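Local coordinates for protein triacylglycerol lipase (Yarrowia lipolytica, PDB 3O0D) that probably hydrolyses the ester bonds of triacylglycerols, as a secreted, glycosylated lipase of the alpha/beta-hydrolase fold, at residues A[57-62]-A[134-139]; A[64-69]-A[127-132]; A[80-85]-A[155-160]. One frame throughout, in Å; residues are numbered along the deposited sequence.

Overall arrangement
The three contacts follow one flank of the alpha/beta-hydrolase sheet, from the outermost strand on that side, 53-60, through 68-75 and 80-87 to 155-161. Contacts 1 and 2, with centres about 10 Å apart, set successive turns of helix 127-150 against the first two of these strands and the turn leading into the second; along the chain contact 2 is nested inside the loop closed by contact 1. Contact 3, whose centre is about 14 Å from contact 1 and 18 Å from contact 2, pairs the next two strands, and its segments alternate with those of both others. Val68 and Thr136 each touch Ile85, so the three contacts meet there; the strand of Gly160 runs into a GxSxG sequence consistent with a nucleophile elbow.

Contact 1 of 3, residues A[57-62]-A[134-139]; sequences EEFHDP and NNTYNQ. With NAG (2-acetamido-2-deoxy-beta-D-glucopyranose), chain I; NAG (2-acetamido-2-deoxy-beta-D-glucopyranose), chain H.
Helix 127-150 of this alpha/beta-hydrolase packs on an outermost strand of the central sheet, 53-60, the axes of the two short segments 9.3 Å apart at 136°. Gln139 makes the largest single contribution, with Phe59 and Asp61 facing it. Its CG lies anti to the carbonyl carbon and its chain runs extended, so the amide reaches the strand between Phe59 and Asp61. The amide plane stands nearly upright to the Phe59 ring, with NE2 at the ring edge, 3.8 Å from Phe59 CD1, and 3.5 Å from Asp61 CB. Two acceptors hold this group: Gln139 NE2 donates to Asn135 O one turn back (3.2 Å), from above that carbonyl's plane, and to Val68 O of the neighbouring strand. Phe59 takes the crowded first torsion (chi1 55°), its CG between the backbone N and the carbonyl carbon, and its CZ comes obliquely to Thr136 CG2 at 4.0 Å. The hydroxyl of Thr136 is hydrogen-bonded to Ser132 O, while Asp61 OD1 forms a salt bridge with Arg63. The helix also carries sugar: Asn134 ND2 is joined covalently to C1 of an N-acetylglucosamine, and Asn138 ND2 donates to O6 of the same sugar at 2.9 Å.

Contact 2 of 3, residues A[64-69]-A[127-132]; sequences LIFDVS and NGFIQS
Two polar links tie the turn at 64-67 to the first turns of helix 127-150. Gln131, bent at its second torsion (chi2 57°), brings NE2 to 3.1 Å from Asp67 OD1; the acceptor lies in the amide plane, and the donor meets OD1 nearly along its C-O axis. The other carboxylate oxygen serves the turn itself: Leu64 N donates to Asp67 OD2 at 3.1 Å from above the carboxylate plane, while Asp67 N closes the type I turn onto Leu64 O. Asp61 OD1 lies close to Asp67 OD2; the salt bridge of Asp61 with Arg63 probably offsets part of this repulsion. An alanine at Asp67 would remove both carboxylate acceptors and would probably loosen the turn and its hold on Gln131. The second link is Ser132 OG, 2.9 Å from Phe66 O and 3.1 Å from Gly128 O, with one proton between two possible acceptors.

In the sheet of this alpha/beta-hydrolase the turn leads into strand 68-75, and the apolar contacts join the turn, through Phe66, and the strand's first residue, Val68, to the helix. Gly128 CA sits over the face of the Phe66 ring in a CH-pi contact, 3.9 Å from the centroid; a CB at this glycine would clash with Phe66 CE2. The ring's CE1 meets Phe129 CE1 obliquely at 4.1 Å. Val68 CG1 rests 3.9 Å from Ser132 CB.

Contact 3 of 3, residues A[80-85]-A[155-160]; sequences QIYLVI and QIAVTG
Backbone hydrogen bonds make this a regular parallel ladder, the short strand axes 4.6 Å apart and inclined at 22°. Ile81, Leu83 and Ile85 use their N-H groups toward Gln155 O, Ala157 O and Thr159 O, and in return Ala157 N and Thr159 N donate to Ile81 O and Leu83 O. The bond from Ala157 N to Ile81 O, at 2.8 Å, meets the carbonyl almost along its C=O axis (175°), whereas Ile81 N approaches Gln155 O at a more bent 152°.

One side-chain bond adds to the ladder. Gln80 and Gln155 lie side by side, and Gln80 NE2 donates to Gln155 OE1 at 2.8 Å, in the plane of that carbonyl. Tyr21 OH is a second partner of the same NE2, and Lys20 and Ser78 bond Gln80 OE1, so this buried amide is firmly fixed.

Apolar contacts fall on both faces. Beside Gln80, Tyr82 presents its ring edge to Ala157 CB, with CD1 at 4.0 Å, and Val84 CG2 meets Thr159 CG2 at 3.8 Å. On the other face Val158 CG1 lies 4.1 Å from both Leu83 CD2 and Ile85 CD1. Gly160 has no CB, which would clash with Ile85 O; it begins a GxSxG sequence consistent with the nucleophile elbow of lipases.

Strands 68-75 and 183-187 flank the pair. Helix 12-27 packs on the face of Tyr82 and Ala157, while helices 127-150 and 163-177 cover that of Leu83 and Ile156, helix 127-150 forming part of the beta-alpha-beta crossover between the two strands.

Contact 1 of 3, residues A[57-62]-A[134-139]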
loop_
_atom_site.group_PDB
_atom_site.type_symbol
_atom_site.label_atom_id
_atom_site.label_comp_id
_atom_site.label_asym_id
_atom_site.label_seq_id
_atom_site.Cartn_x
_atom_site.Cartn_y
_atom_site.Cartn_z
ATOM N N GLU A 57 1.720 -19.070 2.356
ATOM C CA GLU A 57 1.436 -19.004 3.815
ATOM C C GLU A 57 0.527 -17.835 4.069
ATOM O O GLU A 57 0.729 -16.772 3.498
ATOM C CB GLU A 57 2.760 -18.750 4.588
ATOM C CG GLU A 57 2.585 -18.910 6.090
ATOM C CD GLU A 57 3.913 -19.119 6.861
ATOM O OE1 GLU A 57 4.875 -19.747 6.335
ATOM O OE2 GLU A 57 3.929 -18.696 8.039
ATOM N N GLU A 58 -0.396 -18.008 5.034
ATOM C CA GLU A 58 -1.162 -16.858 5.528
ATOM C C GLU A 58 -0.540 -16.452 6.898
ATOM O O GLU A 58 0.147 -17.262 7.566
ATOM C CB GLU A 58 -2.575 -17.283 5.819
ATOM C CG GLU A 58 -3.399 -17.835 4.732
ATOM C CD GLU A 58 -4.853 -17.998 5.199
ATOM O OE1 GLU A 58 -5.691 -18.387 4.367
ATOM O OE2 GLU A 58 -5.161 -17.763 6.415
ATOM N N PHE A 59 -0.753 -15.216 7.310
ATOM C CA PHE A 59 -0.401 -14.827 8.665
ATOM C C PHE A 59 -1.548 -13.948 9.262
ATOM O O PHE A 59 -2.275 -13.246 8.527
ATOM C CB PHE A 59 0.948 -14.097 8.672
ATOM C CG PHE A 59 1.034 -12.879 7.727
ATOM C CD1 PHE A 59 0.824 -11.565 8.170
ATOM C CD2 PHE A 59 1.384 -13.075 6.361
ATOM C CE1 PHE A 59 0.932 -10.435 7.298
ATOM C CE2 PHE A 59 1.432 -11.945 5.477
ATOM C CZ PHE A 59 1.253 -10.666 5.943
ATOM N N HIS A 60 -1.717 -13.957 10.602
ATOM C CA HIS A 60 -2.816 -13.185 11.175
ATOM C C HIS A 60 -2.368 -12.930 12.630
ATOM O O HIS A 60 -2.011 -13.912 13.307
ATOM C CB HIS A 60 -4.103 -14.006 11.066
ATOM C CG HIS A 60 -5.147 -13.638 12.078
ATOM N ND1 HIS A 60 -6.145 -12.707 11.844
ATOM C CD2 HIS A 60 -5.356 -14.102 13.343
ATOM C CE1 HIS A 60 -6.883 -12.569 12.944
ATOM N NE2 HIS A 60 -6.430 -13.415 13.858
ATOM N N ASP A 61 -2.318 -11.671 13.045
ATOM C CA ASP A 61 -2.071 -11.357 14.481
ATOM C C ASP A 61 -3.114 -10.308 14.906
ATOM O O ASP A 61 -3.189 -9.231 14.374
ATOM C CB ASP A 61 -0.623 -10.900 14.667
ATOM C CG ASP A 61 -0.200 -10.832 16.139
ATOM O OD1 ASP A 61 -1.110 -10.843 16.995
ATOM O OD2 ASP A 61 0.994 -10.702 16.379
ATOM N N PRO A 62 -3.954 -10.640 15.934
ATOM C CA PRO A 62 -4.950 -9.676 16.364
ATOM C C PRO A 62 -4.577 -8.959 17.668
ATOM O O PRO A 62 -5.400 -8.251 18.235
ATOM C CB PRO A 62 -6.171 -10.579 16.620
ATOM C CG PRO A 62 -5.596 -11.888 17.190
ATOM C CD PRO A 62 -4.209 -12.001 16.446
ATOM N N ASN A 134 6.623 -3.885 11.538
ATOM C CA ASN A 134 7.298 -4.909 12.301
ATOM C C ASN A 134 6.576 -6.157 12.448
ATOM O O ASN A 134 7.173 -7.234 12.461
ATOM C CB ASN A 134 7.680 -4.320 13.709
ATOM C CG ASN A 134 9.132 -4.186 13.900
ATOM O OD1 ASN A 134 9.867 -3.613 13.094
ATOM N ND2 ASN A 134 9.567 -4.680 15.089
ATOM N N ASN A 135 5.270 -6.048 12.659
ATOM C CA ASN A 135 4.439 -7.162 12.821
ATOM C C ASN A 135 4.372 -7.968 11.520
ATOM O O ASN A 135 4.219 -9.164 11.535
ATOM C CB ASN A 135 3.016 -6.733 13.340
ATOM C CG ASN A 135 2.227 -7.860 13.794
ATOM O OD1 ASN A 135 2.657 -8.698 14.713
ATOM N ND2 ASN A 135 1.041 -7.974 13.287
ATOM N N THR A 136 4.467 -7.295 10.406
ATOM C CA THR A 136 4.542 -8.073 9.125
ATOM C C THR A 136 5.905 -8.863 9.062
ATOM O O THR A 136 5.886 -10.065 8.870
ATOM C CB THR A 136 4.485 -7.168 7.891
ATOM O OG1 THR A 136 3.426 -6.240 7.983
ATOM C CG2 THR A 136 4.253 -8.054 6.578
ATOM N N TYR A 137 6.984 -8.176 9.346
ATOM C CA TYR A 137 8.335 -8.776 9.284
ATOM C C TYR A 137 8.419 -10.002 10.226
ATOM O O TYR A 137 8.837 -11.134 9.859
ATOM C CB TYR A 137 9.375 -7.723 9.573
ATOM C CG TYR A 137 10.774 -8.273 9.367
ATOM C CD1 TYR A 137 11.434 -8.132 8.147
ATOM C CD2 TYR A 137 11.366 -9.003 10.365
ATOM C CE1 TYR A 137 12.699 -8.701 7.947
ATOM C CE2 TYR A 137 12.615 -9.590 10.179
ATOM C CZ TYR A 137 13.271 -9.424 8.967
ATOM O OH TYR A 137 14.531 -9.992 8.831
ATOM N N ASN A 138 7.955 -9.798 11.476
ATOM C CA ASN A 138 8.076 -10.875 12.419
ATOM C C ASN A 138 7.244 -12.043 12.133
ATOM O O ASN A 138 7.572 -13.135 12.605
ATOM C CB ASN A 138 7.829 -10.377 13.864
ATOM C CG ASN A 138 8.876 -9.388 14.333
ATOM O OD1 ASN A 138 8.579 -8.549 15.188
ATOM N ND2 ASN A 138 10.084 -9.466 13.827
ATOM N N GLN A 139 6.124 -11.896 11.333
ATOM C CA GLN A 139 5.304 -13.033 11.002
ATOM C C GLN A 139 5.683 -13.765 9.700
ATOM O O GLN A 139 5.408 -14.938 9.542
ATOM C CB GLN A 139 3.823 -12.617 10.854
ATOM C CG GLN A 139 3.124 -12.179 12.227
ATOM C CD GLN A 139 1.679 -11.896 12.007
ATOM O OE1 GLN A 139 0.842 -12.804 11.951
ATOM N NE2 GLN A 139 1.374 -10.644 11.826
HETATM C C1 NAG I . 10.972 -4.680 15.451
HETATM C C2 NAG I . 11.264 -3.906 16.731
HETATM C C3 NAG I . 12.674 -4.279 17.177
HETATM C C4 NAG I . 12.946 -5.781 17.238
HETATM C C5 NAG I . 12.537 -6.454 15.928
HETATM C C6 NAG I . 12.453 -7.974 15.957
HETATM C C7 NAG I . 10.127 -1.777 16.983
HETATM C C8 NAG I . 10.104 -0.310 16.802
HETATM N N2 NAG I . 11.195 -2.477 16.549
HETATM O O3 NAG I . 12.990 -3.655 18.435
HETATM O O4 NAG I . 14.355 -5.892 17.396
HETATM O O5 NAG I . 11.207 -6.061 15.588
HETATM O O6 NAG I . 12.604 -8.395 14.619
HETATM O O7 NAG I . 9.182 -2.322 17.522
HETATM C C1 NAG H . 16.664 -8.564 5.705
HETATM C C2 NAG H . 15.960 -9.083 4.430
HETATM C C3 NAG H . 16.935 -9.985 3.684
HETATM C C4 NAG H . 18.253 -9.255 3.404
HETATM C C5 NAG H . 18.804 -8.847 4.749
HETATM C C6 NAG H . 20.225 -8.251 4.769
HETATM C C7 NAG H . 13.524 -9.380 4.586
HETATM C C8 NAG H . 12.381 -10.310 4.870
HETATM N N2 NAG H . 14.760 -9.875 4.713
HETATM O O3 NAG H . 16.301 -10.407 2.461
HETATM O O4 NAG H . 19.182 -10.181 2.832
HETATM O O5 NAG H . 17.853 -7.929 5.329
HETATM O O6 NAG H . 20.304 -7.324 3.746
HETATM O O7 NAG H . 13.333 -8.216 4.282
#

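Contact 2 of 3, residues A[64-69]-A[127-132]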
loop_
_atom_site.group_PDB
_atom_site.type_symbol
_atom_site.label_atom_id
_atom_site.label_comp_id
_atom_site.label_asym_id
_atom_site.label_seq_id
_atom_site.Cartn_x
_atom_site.Cartn_y
_atom_site.Cartn_z
ATOM N N LEU A 64 -2.687 -6.354 18.844
ATOM C CA LEU A 64 -2.566 -4.904 19.000
ATOM C C LEU A 64 -3.305 -4.279 17.851
ATOM O O LEU A 64 -3.486 -4.969 16.793
ATOM C CB LEU A 64 -1.118 -4.480 18.938
ATOM C CG LEU A 64 -0.293 -5.165 20.038
ATOM C CD1 LEU A 64 1.220 -4.929 19.834
ATOM C CD2 LEU A 64 -0.772 -4.656 21.437
ATOM N N ILE A 65 -3.710 -3.027 18.077
ATOM C CA ILE A 65 -4.564 -2.295 17.137
ATOM C C ILE A 65 -3.856 -2.090 15.800
ATOM O O ILE A 65 -4.505 -2.040 14.769
ATOM C CB ILE A 65 -5.060 -0.941 17.723
ATOM C CG1 ILE A 65 -5.986 -0.284 16.739
ATOM C CG2 ILE A 65 -3.918 0.018 18.034
ATOM C CD1 ILE A 65 -7.307 -1.067 16.608
ATOM N N PHE A 66 -2.536 -2.038 15.823
ATOM C CA PHE A 66 -1.800 -1.906 14.513
ATOM C C PHE A 66 -1.196 -3.178 13.953
ATOM O O PHE A 66 -0.334 -3.114 13.019
ATOM C CB PHE A 66 -0.764 -0.841 14.668
ATOM C CG PHE A 66 -1.338 0.539 14.668
ATOM C CD1 PHE A 66 -1.684 1.170 13.470
ATOM C CD2 PHE A 66 -1.508 1.232 15.861
ATOM C CE1 PHE A 66 -2.201 2.417 13.469
ATOM C CE2 PHE A 66 -2.016 2.520 15.864
ATOM C CZ PHE A 66 -2.399 3.110 14.714
ATOM N N ASP A 67 -1.632 -4.306 14.429
ATOM C CA ASP A 67 -1.152 -5.583 13.927
ATOM C C ASP A 67 -1.821 -5.924 12.571
ATOM O O ASP A 67 -2.850 -5.328 12.193
ATOM C CB ASP A 67 -1.436 -6.684 14.887
ATOM C CG ASP A 67 -0.383 -6.757 16.026
ATOM O OD1 ASP A 67 0.668 -6.065 15.973
ATOM O OD2 ASP A 67 -0.631 -7.578 16.916
ATOM N N VAL A 68 -1.204 -6.884 11.880
ATOM C CA VAL A 68 -1.521 -7.131 10.484
ATOM C C VAL A 68 -1.871 -8.580 10.214
ATOM O O VAL A 68 -1.524 -9.526 10.987
ATOM C CB VAL A 68 -0.359 -6.633 9.542
ATOM C CG1 VAL A 68 -0.142 -5.155 9.587
ATOM C CG2 VAL A 68 0.898 -7.430 9.861
ATOM N N SER A 69 -2.488 -8.859 9.051
ATOM C CA SER A 69 -2.791 -10.183 8.608
ATOM C C SER A 69 -2.496 -10.102 7.061
ATOM O O SER A 69 -2.312 -9.004 6.547
ATOM C CB SER A 69 -4.245 -10.532 8.739
ATOM O OG SER A 69 -4.607 -10.582 10.175
ATOM N N ASN A 127 4.635 5.812 14.978
ATOM C CA ASN A 127 5.028 4.635 15.726
ATOM C C ASN A 127 4.078 3.453 15.556
ATOM O O ASN A 127 4.444 2.275 15.682
ATOM C CB ASN A 127 5.094 5.022 17.223
ATOM C CG ASN A 127 5.560 3.880 18.092
ATOM N N GLY A 128 2.829 3.740 15.279
ATOM C CA GLY A 128 1.887 2.714 14.979
ATOM C C GLY A 128 2.234 1.980 13.649
ATOM O O GLY A 128 2.084 0.798 13.582
ATOM N N PHE A 129 2.575 2.761 12.629
ATOM C CA PHE A 129 2.859 2.173 11.254
ATOM C C PHE A 129 4.143 1.387 11.336
ATOM O O PHE A 129 4.260 0.349 10.678
ATOM C CB PHE A 129 2.977 3.273 10.201
ATOM C CG PHE A 129 1.656 4.023 10.001
ATOM C CD1 PHE A 129 0.452 3.352 10.157
ATOM C CD2 PHE A 129 1.654 5.367 9.698
ATOM C CE1 PHE A 129 -0.721 4.030 10.044
ATOM C CE2 PHE A 129 0.410 6.059 9.571
ATOM C CZ PHE A 129 -0.739 5.347 9.746
ATOM N N ILE A 130 5.092 1.827 12.182
ATOM C CA ILE A 130 6.278 0.973 12.398
ATOM C C ILE A 130 5.897 -0.311 13.005
ATOM O O ILE A 130 6.454 -1.370 12.655
ATOM C CB ILE A 130 7.372 1.652 13.293
ATOM C CG1 ILE A 130 7.795 2.937 12.608
ATOM C CG2 ILE A 130 8.548 0.623 13.609
ATOM C CD1 ILE A 130 9.073 3.560 13.162
ATOM N N GLN A 131 4.951 -0.311 13.960
ATOM C CA GLN A 131 4.479 -1.560 14.464
ATOM C C GLN A 131 3.820 -2.492 13.397
ATOM O O GLN A 131 3.936 -3.729 13.450
ATOM C CB GLN A 131 3.477 -1.339 15.615
ATOM C CG GLN A 131 2.827 -2.615 16.171
ATOM C CD GLN A 131 3.821 -3.655 16.683
ATOM O OE1 GLN A 131 4.956 -3.323 17.037
ATOM N NE2 GLN A 131 3.403 -4.916 16.704
ATOM N N SER A 132 3.050 -1.909 12.495
ATOM C CA SER A 132 2.408 -2.691 11.445
ATOM C C SER A 132 3.485 -3.365 10.557
ATOM O O SER A 132 3.358 -4.530 10.213
ATOM C CB SER A 132 1.554 -1.762 10.593
ATOM O OG SER A 132 0.714 -0.978 11.439
#

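Contact 3 of 3, residues A[80-85]-A[155-160]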
loop_
_atom_site.group_PDB
_atom_site.type_symbol
_atom_site.label_atom_id
_atom_site.label_comp_id
_atom_site.label_asym_id
_atom_site.label_seq_id
_atom_site.Cartn_x
_atom_site.Cartn_y
_atom_site.Cartn_z
ATOM N N GLN A 80 6.163 -13.707 -10.311
ATOM C CA GLN A 80 6.228 -12.732 -9.240
ATOM C C GLN A 80 5.957 -13.497 -7.924
ATOM O O GLN A 80 5.324 -14.557 -7.912
ATOM C CB GLN A 80 5.137 -11.650 -9.353
ATOM C CG GLN A 80 5.459 -10.728 -10.584
ATOM C CD GLN A 80 4.333 -9.755 -10.798
ATOM O OE1 GLN A 80 3.201 -10.151 -11.036
ATOM N NE2 GLN A 80 4.604 -8.474 -10.566
ATOM N N ILE A 81 6.463 -12.863 -6.876
ATOM C CA ILE A 81 6.148 -13.294 -5.475
ATOM C C ILE A 81 5.316 -12.116 -4.928
ATOM O O ILE A 81 5.728 -10.952 -4.997
ATOM C CB ILE A 81 7.468 -13.383 -4.671
ATOM C CG1 ILE A 81 8.299 -14.546 -5.244
ATOM C CG2 ILE A 81 7.083 -13.671 -3.143
ATOM C CD1 ILE A 81 9.859 -14.524 -4.773
ATOM N N TYR A 82 4.169 -12.468 -4.352
ATOM C CA TYR A 82 3.275 -11.410 -3.792
ATOM C C TYR A 82 3.295 -11.443 -2.259
ATOM O O TYR A 82 3.147 -12.514 -1.742
ATOM C CB TYR A 82 1.859 -11.734 -4.171
ATOM C CG TYR A 82 1.554 -11.716 -5.644
ATOM C CD1 TYR A 82 2.142 -10.781 -6.465
ATOM C CD2 TYR A 82 0.626 -12.583 -6.133
ATOM C CE1 TYR A 82 1.827 -10.779 -7.872
ATOM C CE2 TYR A 82 0.311 -12.620 -7.570
ATOM C CZ TYR A 82 0.924 -11.664 -8.347
ATOM O OH TYR A 82 0.678 -11.628 -9.703
ATOM N N LEU A 83 3.542 -10.296 -1.641
ATOM C CA LEU A 83 3.287 -10.174 -0.205
ATOM C C LEU A 83 2.098 -9.147 -0.096
ATOM O O LEU A 83 2.201 -8.057 -0.581
ATOM C CB LEU A 83 4.512 -9.574 0.461
ATOM C CG LEU A 83 4.250 -9.283 1.978
ATOM C CD1 LEU A 83 3.802 -10.533 2.719
ATOM C CD2 LEU A 83 5.581 -8.755 2.549
ATOM N N VAL A 84 1.017 -9.610 0.571
ATOM C CA VAL A 84 -0.185 -8.773 0.615
ATOM C C VAL A 84 -0.507 -8.638 2.100
ATOM O O VAL A 84 -0.477 -9.627 2.833
ATOM C CB VAL A 84 -1.313 -9.510 -0.026
ATOM C CG1 VAL A 84 -2.700 -8.764 0.201
ATOM C CG2 VAL A 84 -1.059 -9.622 -1.605
ATOM N N ILE A 85 -0.761 -7.379 2.469
ATOM C CA ILE A 85 -0.931 -7.097 3.926
ATOM C C ILE A 85 -2.217 -6.277 4.119
ATOM O O ILE A 85 -2.619 -5.484 3.269
ATOM C CB ILE A 85 0.174 -6.260 4.415
ATOM C CG1 ILE A 85 1.594 -6.793 3.931
ATOM C CG2 ILE A 85 0.189 -6.354 6.014
ATOM C CD1 ILE A 85 2.733 -5.720 4.060
ATOM N N GLN A 155 9.997 -11.358 -9.667
ATOM C CA GLN A 155 9.907 -9.961 -9.191
ATOM C C GLN A 155 9.076 -10.038 -7.896
ATOM O O GLN A 155 8.033 -10.714 -7.874
ATOM C CB GLN A 155 9.094 -9.078 -10.166
ATOM C CG GLN A 155 8.949 -7.644 -9.683
ATOM C CD GLN A 155 8.110 -6.757 -10.592
ATOM O OE1 GLN A 155 7.005 -7.140 -11.020
ATOM N NE2 GLN A 155 8.624 -5.575 -10.890
ATOM N N ILE A 156 9.501 -9.324 -6.859
ATOM C CA ILE A 156 8.763 -9.224 -5.584
ATOM C C ILE A 156 7.816 -8.048 -5.697
ATOM O O ILE A 156 8.234 -6.958 -6.082
ATOM C CB ILE A 156 9.780 -8.932 -4.469
ATOM C CG1 ILE A 156 10.772 -10.092 -4.341
ATOM C CG2 ILE A 156 9.074 -8.621 -3.109
ATOM C CD1 ILE A 156 12.117 -9.673 -3.689
ATOM N N ALA A 157 6.540 -8.267 -5.346
ATOM C CA ALA A 157 5.541 -7.189 -5.360
ATOM C C ALA A 157 4.832 -7.158 -3.995
ATOM O O ALA A 157 4.366 -8.238 -3.548
ATOM C CB ALA A 157 4.453 -7.458 -6.451
ATOM N N VAL A 158 4.802 -5.958 -3.397
ATOM C CA VAL A 158 4.182 -5.807 -2.052
ATOM C C VAL A 158 2.975 -4.911 -2.251
ATOM O O VAL A 158 3.118 -3.845 -2.839
ATOM C CB VAL A 158 5.119 -5.188 -1.068
ATOM C CG1 VAL A 158 4.538 -5.396 0.366
ATOM C CG2 VAL A 158 6.445 -5.971 -1.184
ATOM N N THR A 159 1.831 -5.364 -1.757
ATOM C CA THR A 159 0.605 -4.524 -1.890
ATOM C C THR A 159 -0.256 -4.607 -0.640
ATOM O O THR A 159 -0.171 -5.519 0.133
ATOM C CB THR A 159 -0.177 -4.853 -3.218
ATOM O OG1 THR A 159 -1.224 -3.864 -3.422
ATOM C CG2 THR A 159 -0.793 -6.166 -3.135
ATOM N N GLY A 160 -1.059 -3.583 -0.453
ATOM C CA GLY A 160 -2.029 -3.682 0.689
ATOM C C GLY A 160 -2.933 -2.472 0.606
ATOM O O GLY A 160 -2.577 -1.402 0.094
#